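Local coordinates for protein putative hyaluronoglucosaminidase (Clostridium perfringens, PDB 6PWI) that probably acts as a secreted family 84 glycoside hydrolase with hexosaminidase activity, this chain holding an N-terminal domain, the catalytic barrel and a helical region after it, at residues Asn193-Asp198 and Asn539-Ser544; Ser467-Thr472 and Ala534-Asn539. All coordinates share one frame; numbering follows the deposited sequence.

Interaction 1: residues Asn193-Asp198 and Asn539-Ser544; sequences NENRKD and NELLKS
The side-chain oxygen OD1 of N195 accepts a hydrogen bond from NE2 of Q430 while also lying 3.8 Å from methyl CD1 of L541. The same methyl packs against E194, reaching carboxylate carbon CD at 3.7 Å, whereas the second methyl, CD2, meets E194 OE1 at 3.8 Å. Leucine suits this place because its two branches spread over neighbouring groups on the other helix. With chi1 at -76°, CG of L541 stands anti to the carbonyl carbon, and an extended chi2 carries CD1 toward residues 194 and 195. E194 crosses the leucine at a slant, its CG anti to the backbone N (chi1 -164°) and the chain straight beyond. A glutamate is tolerable here because its exposed position leaves the charge near solvent, while the aliphatic CG also lies beside CD1.

Polar linkage between the segments runs through Q430: its NE2 serves N195 OD1 and D198 OD2, and its OE1 accepts from N539 ND2. N539 also uses its other amide atom, OD1, to N-cap the second helix, taking a bond from L542 N at 3.0 Å that arrives from above the carbonyl plane; asparagine can do both jobs at once.

Helix 193-204 follows the first strand of the (beta/alpha)8 barrel, 179-184. R196 turns inward from it to salt-bridge E184 and touch strand 210-213, and K197 pairs with E239 of helix 231-247, while the side carrying E194 and N195 receives the start of helix 540-572.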
loop_
_atom_site.group_PDB
_atom_site.type_symbol
_atom_site.label_atom_id
_atom_site.label_comp_id
_atom_site.label_asym_id
_atom_site.label_seq_id
_atom_site.Cartn_x
_atom_site.Cartn_y
_atom_site.Cartn_z
ATOM N N ASN A 193 5.865 -5.429 -15.418
ATOM C CA ASN A 193 6.379 -6.495 -14.573
ATOM C C ASN A 193 7.465 -5.960 -13.638
ATOM O O ASN A 193 7.504 -6.333 -12.470
ATOM C CB ASN A 193 6.817 -7.712 -15.391
ATOM C CG ASN A 193 5.660 -8.401 -16.085
ATOM O OD1 ASN A 193 4.503 -8.209 -15.720
ATOM N ND2 ASN A 193 5.963 -9.208 -17.089
ATOM N N GLU A 194 8.336 -5.080 -14.143
ATOM C CA GLU A 194 9.342 -4.432 -13.316
ATOM C C GLU A 194 8.683 -3.821 -12.072
ATOM O O GLU A 194 9.179 -4.010 -10.958
ATOM C CB GLU A 194 10.105 -3.391 -14.144
ATOM C CG GLU A 194 11.415 -2.918 -13.518
ATOM C CD GLU A 194 12.244 -1.929 -14.340
ATOM O OE1 GLU A 194 11.732 -1.424 -15.368
ATOM O OE2 GLU A 194 13.411 -1.660 -13.954
ATOM N N ASN A 195 7.561 -3.103 -12.271
ATOM C CA ASN A 195 6.905 -2.344 -11.214
ATOM C C ASN A 195 6.148 -3.266 -10.259
ATOM O O ASN A 195 6.131 -3.013 -9.054
ATOM C CB ASN A 195 5.999 -1.230 -11.749
ATOM C CG ASN A 195 6.713 0.090 -11.973
ATOM O OD1 ASN A 195 7.513 0.531 -11.143
ATOM N ND2 ASN A 195 6.420 0.740 -13.090
ATOM N N ARG A 196 5.515 -4.322 -10.792
ATOM C CA ARG A 196 4.834 -5.283 -9.939
ATOM C C ARG A 196 5.821 -5.902 -8.951
ATOM O O ARG A 196 5.502 -6.062 -7.776
ATOM C CB ARG A 196 4.124 -6.357 -10.763
ATOM C CG ARG A 196 2.823 -5.885 -11.390
ATOM C CD ARG A 196 2.517 -6.727 -12.612
ATOM N NE ARG A 196 1.213 -6.450 -13.187
ATOM C CZ ARG A 196 0.881 -6.749 -14.434
ATOM N NH1 ARG A 196 1.766 -7.327 -15.228
ATOM N NH2 ARG A 196 -0.327 -6.472 -14.885
ATOM N N LYS A 197 7.022 -6.237 -9.435
ATOM C CA LYS A 197 8.041 -6.833 -8.588
ATOM C C LYS A 197 8.485 -5.824 -7.532
ATOM O O LYS A 197 8.713 -6.194 -6.385
ATOM C CB LYS A 197 9.221 -7.321 -9.432
ATOM C CG LYS A 197 8.906 -8.524 -10.304
ATOM C CD LYS A 197 10.054 -8.941 -11.177
ATOM C CE LYS A 197 9.598 -9.828 -12.316
ATOM N NZ LYS A 197 10.675 -9.989 -13.319
ATOM N N ASP A 198 8.583 -4.552 -7.934
ATOM C CA ASP A 198 9.093 -3.500 -7.074
ATOM C C ASP A 198 8.107 -3.200 -5.949
ATOM O O ASP A 198 8.539 -2.889 -4.841
ATOM C CB ASP A 198 9.415 -2.232 -7.864
ATOM C CG ASP A 198 10.423 -1.340 -7.162
ATOM O OD1 ASP A 198 11.476 -1.866 -6.750
ATOM O OD2 ASP A 198 10.148 -0.128 -7.030
ATOM N N ASN A 539 15.777 7.105 -8.675
ATOM C CA ASN A 539 14.712 6.188 -9.050
ATOM C C ASN A 539 14.081 6.622 -10.376
ATOM O O ASN A 539 13.089 7.356 -10.404
ATOM C CB ASN A 539 13.715 6.052 -7.895
ATOM C CG ASN A 539 12.528 5.151 -8.170
ATOM O OD1 ASN A 539 12.291 4.713 -9.296
ATOM N ND2 ASN A 539 11.749 4.898 -7.135
ATOM N N GLU A 540 14.652 6.118 -11.480
ATOM C CA GLU A 540 14.228 6.458 -12.832
ATOM C C GLU A 540 12.743 6.172 -13.036
ATOM O O GLU A 540 12.073 6.890 -13.774
ATOM C CB GLU A 540 15.049 5.696 -13.877
ATOM C CG GLU A 540 16.511 6.104 -13.924
ATOM C CD GLU A 540 16.752 7.608 -13.947
ATOM O OE1 GLU A 540 16.068 8.311 -14.731
ATOM O OE2 GLU A 540 17.610 8.078 -13.160
ATOM N N LEU A 541 12.244 5.109 -12.399
ATOM C CA LEU A 541 10.870 4.679 -12.600
ATOM C C LEU A 541 9.908 5.699 -11.995
ATOM O O LEU A 541 8.894 6.020 -12.606
ATOM C CB LEU A 541 10.662 3.282 -12.005
ATOM C CG LEU A 541 11.226 2.124 -12.828
ATOM C CD1 LEU A 541 11.158 0.822 -12.044
ATOM C CD2 LEU A 541 10.505 1.996 -14.163
ATOM N N LEU A 542 10.239 6.213 -10.804
ATOM C CA LEU A 542 9.418 7.223 -10.154
ATOM C C LEU A 542 9.516 8.544 -10.921
ATOM O O LEU A 542 8.501 9.181 -11.191
ATOM C CB LEU A 542 9.863 7.350 -8.693
ATOM C CG LEU A 542 9.246 8.487 -7.878
ATOM C CD1 LEU A 542 7.734 8.344 -7.770
ATOM C CD2 LEU A 542 9.878 8.550 -6.495
ATOM N N LYS A 543 10.740 8.921 -11.310
ATOM C CA LYS A 543 10.988 10.190 -11.975
ATOM C C LYS A 543 10.133 10.342 -13.233
ATOM O O LYS A 543 9.516 11.390 -13.423
ATOM C CB LYS A 543 12.474 10.368 -12.288
ATOM C CG LYS A 543 13.344 10.653 -11.074
ATOM C CD LYS A 543 14.720 11.162 -11.438
ATOM C CE LYS A 543 15.774 10.079 -11.491
ATOM N NZ LYS A 543 17.110 10.649 -11.787
ATOM N N SER A 544 10.101 9.307 -14.085
ATOM C CA SER A 544 9.424 9.411 -15.370
ATOM C C SER A 544 7.908 9.333 -15.194
ATOM O O SER A 544 7.159 9.942 -15.950
ATOM C CB SER A 544 9.933 8.392 -16.354
ATOM O OG SER A 544 9.447 7.105 -16.031
#

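Interaction 2: residues Ser467-Thr472 and Ala534-Asn539; sequences SEELYT and ATKSKN. With EDO (1,2-ethanediol), chain E.
A salt bridge joins E469 to K536, with K536 NZ 2.6 Å from E469 OE2. The ammonium meets that oxygen on its syn side, 24° out of the carboxylate plane, and the two side chains cross at about a right angle. Each bends to get there: the glutamate folds at chi2 (80°), and the lysine, straight as far as CD, turns at chi3 (97°) to bring NZ round to the acid. The buried E469 also touches A529 and F533 of helix 513-536, while its charge is met by the exposed lysine, whose long chain spans the gap.

K536 closes helix 513-536, and the short connection after it makes an ST turn leading into helix 540-572, so these two helices form a helical hairpin flanked by helix 467-475. In that turn S537 OG accepts from N539 N at 3.3 Å and also bonds E463, a double role that a short hydroxyl side chain fits.

Away from the bridge, a bound 1,2-ethanediol, probably from the crystallisation liquor, shares a hydrogen bond between its O2 and S467 OG at 3.0 Å, and its O1 donates to E468 OE2.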
loop_
_atom_site.group_PDB
_atom_site.type_symbol
_atom_site.label_atom_id
_atom_site.label_comp_id
_atom_site.label_asym_id
_atom_site.label_seq_id
_atom_site.Cartn_x
_atom_site.Cartn_y
_atom_site.Cartn_z
ATOM N N SER A 467 13.503 12.890 -0.059
ATOM C CA SER A 467 12.296 12.622 0.706
ATOM C C SER A 467 11.531 13.903 1.028
ATOM O O SER A 467 10.302 13.896 1.041
ATOM C CB SER A 467 12.563 11.776 1.925
ATOM O OG SER A 467 13.532 12.376 2.758
ATOM N N GLU A 468 12.260 15.000 1.261
ATOM C CA GLU A 468 11.637 16.289 1.506
ATOM C C GLU A 468 10.882 16.722 0.250
ATOM O O GLU A 468 9.734 17.158 0.327
ATOM C CB GLU A 468 12.669 17.324 1.960
ATOM C CG GLU A 468 13.208 17.103 3.368
ATOM C CD GLU A 468 12.195 17.004 4.509
ATOM O OE1 GLU A 468 11.017 17.417 4.326
ATOM O OE2 GLU A 468 12.590 16.515 5.601
ATOM N N GLU A 469 11.525 16.555 -0.909
ATOM C CA GLU A 469 10.939 16.960 -2.176
ATOM C C GLU A 469 9.660 16.170 -2.465
ATOM O O GLU A 469 8.642 16.753 -2.844
ATOM C CB GLU A 469 11.950 16.812 -3.314
ATOM C CG GLU A 469 13.073 17.835 -3.284
ATOM C CD GLU A 469 14.205 17.554 -2.307
ATOM O OE1 GLU A 469 14.218 16.449 -1.708
ATOM O OE2 GLU A 469 15.076 18.443 -2.137
ATOM N N LEU A 470 9.705 14.842 -2.293
ATOM C CA LEU A 470 8.553 14.027 -2.654
ATOM C C LEU A 470 7.413 14.271 -1.670
ATOM O O LEU A 470 6.250 14.260 -2.065
ATOM C CB LEU A 470 8.937 12.548 -2.718
ATOM C CG LEU A 470 7.792 11.610 -3.096
ATOM C CD1 LEU A 470 7.271 11.915 -4.499
ATOM C CD2 LEU A 470 8.216 10.154 -2.962
ATOM N N TYR A 471 7.759 14.498 -0.397
ATOM C CA TYR A 471 6.798 14.936 0.602
ATOM C C TYR A 471 6.155 16.263 0.183
ATOM O O TYR A 471 4.940 16.407 0.279
ATOM C CB TYR A 471 7.453 14.996 1.985
ATOM C CG TYR A 471 6.527 15.325 3.132
ATOM C CD1 TYR A 471 5.216 14.877 3.150
ATOM C CD2 TYR A 471 6.976 16.057 4.223
ATOM C CE1 TYR A 471 4.368 15.157 4.209
ATOM C CE2 TYR A 471 6.139 16.358 5.288
ATOM C CZ TYR A 471 4.831 15.903 5.281
ATOM O OH TYR A 471 3.995 16.179 6.327
ATOM N N THR A 472 6.965 17.226 -0.284
ATOM C CA THR A 472 6.449 18.480 -0.818
ATOM C C THR A 472 5.415 18.216 -1.913
ATOM O O THR A 472 4.337 18.810 -1.885
ATOM C CB THR A 472 7.567 19.396 -1.330
ATOM O OG1 THR A 472 8.355 19.834 -0.222
ATOM C CG2 THR A 472 7.041 20.600 -2.077
ATOM N N ALA A 534 14.681 15.747 -9.661
ATOM C CA ALA A 534 15.266 14.886 -10.682
ATOM C C ALA A 534 16.767 14.713 -10.450
ATOM O O ALA A 534 17.331 13.664 -10.768
ATOM C CB ALA A 534 14.979 15.424 -12.062
ATOM N N THR A 535 17.395 15.745 -9.879
ATOM C CA THR A 535 18.816 15.716 -9.576
ATOM C C THR A 535 19.076 14.746 -8.429
ATOM O O THR A 535 20.050 14.007 -8.470
ATOM C CB THR A 535 19.361 17.136 -9.356
ATOM O OG1 THR A 535 19.666 17.643 -10.654
ATOM C CG2 THR A 535 20.619 17.196 -8.515
ATOM N N LYS A 536 18.199 14.746 -7.420
ATOM C CA LYS A 536 18.495 14.071 -6.164
ATOM C C LYS A 536 18.069 12.604 -6.207
ATOM O O LYS A 536 18.779 11.747 -5.686
ATOM C CB LYS A 536 17.894 14.825 -4.974
ATOM C CG LYS A 536 18.658 16.077 -4.571
ATOM C CD LYS A 536 17.853 17.038 -3.730
ATOM C CE LYS A 536 18.101 16.891 -2.248
ATOM N NZ LYS A 536 17.545 18.051 -1.518
ATOM N N SER A 537 16.919 12.320 -6.826
ATOM C CA SER A 537 16.368 10.974 -6.842
ATOM C C SER A 537 17.123 10.106 -7.847
ATOM O O SER A 537 17.442 10.564 -8.943
ATOM C CB SER A 537 14.890 11.016 -7.138
ATOM O OG SER A 537 14.366 9.710 -7.312
ATOM N N LYS A 538 17.388 8.849 -7.462
ATOM C CA LYS A 538 18.072 7.884 -8.314
ATOM C C LYS A 538 17.080 6.875 -8.897
ATOM O O LYS A 538 17.495 5.916 -9.546
ATOM C CB LYS A 538 19.108 7.090 -7.515
ATOM C CG LYS A 538 20.105 7.887 -6.686
ATOM C CD LYS A 538 21.128 6.974 -6.031
ATOM C CE LYS A 538 21.796 7.563 -4.805
ATOM N NZ LYS A 538 22.869 8.517 -5.170
ATOM N N ASN A 539 15.777 7.105 -8.675
ATOM C CA ASN A 539 14.712 6.188 -9.050
ATOM C C ASN A 539 14.081 6.622 -10.376
ATOM O O ASN A 539 13.089 7.356 -10.404
ATOM C CB ASN A 539 13.715 6.052 -7.895
ATOM C CG ASN A 539 12.528 5.151 -8.170
ATOM O OD1 ASN A 539 12.291 4.713 -9.296
ATOM N ND2 ASN A 539 11.749 4.898 -7.135
HETATM C C1 EDO E . 9.587 13.902 6.106
HETATM O O1 EDO E . 10.479 14.688 6.867
HETATM C C2 EDO E . 10.102 13.606 4.755
HETATM O O2 EDO E . 11.409 13.089 4.810
#

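Interactions 1 and 2 meet at N539, which belongs to both, and their centres lie about 15 Å apart. K543, in the first turn of helix 540-572, ties the hairpin together: its NZ bonds S537 O at 2.9 Å and probably also A534 O at 3.2 Å, while salt-bridging E540. A hydrophobic touch, L542 CD2 to L470 CD2 at 4.2 Å, brings residues 539-544 against residues 467-472. The hairpin thus meets the first barrel helix in interaction 1 and helix 467-475 in interaction 2, the latter through the end of helix 513-536. Both contacts lie away from D299, the predicted proton donor.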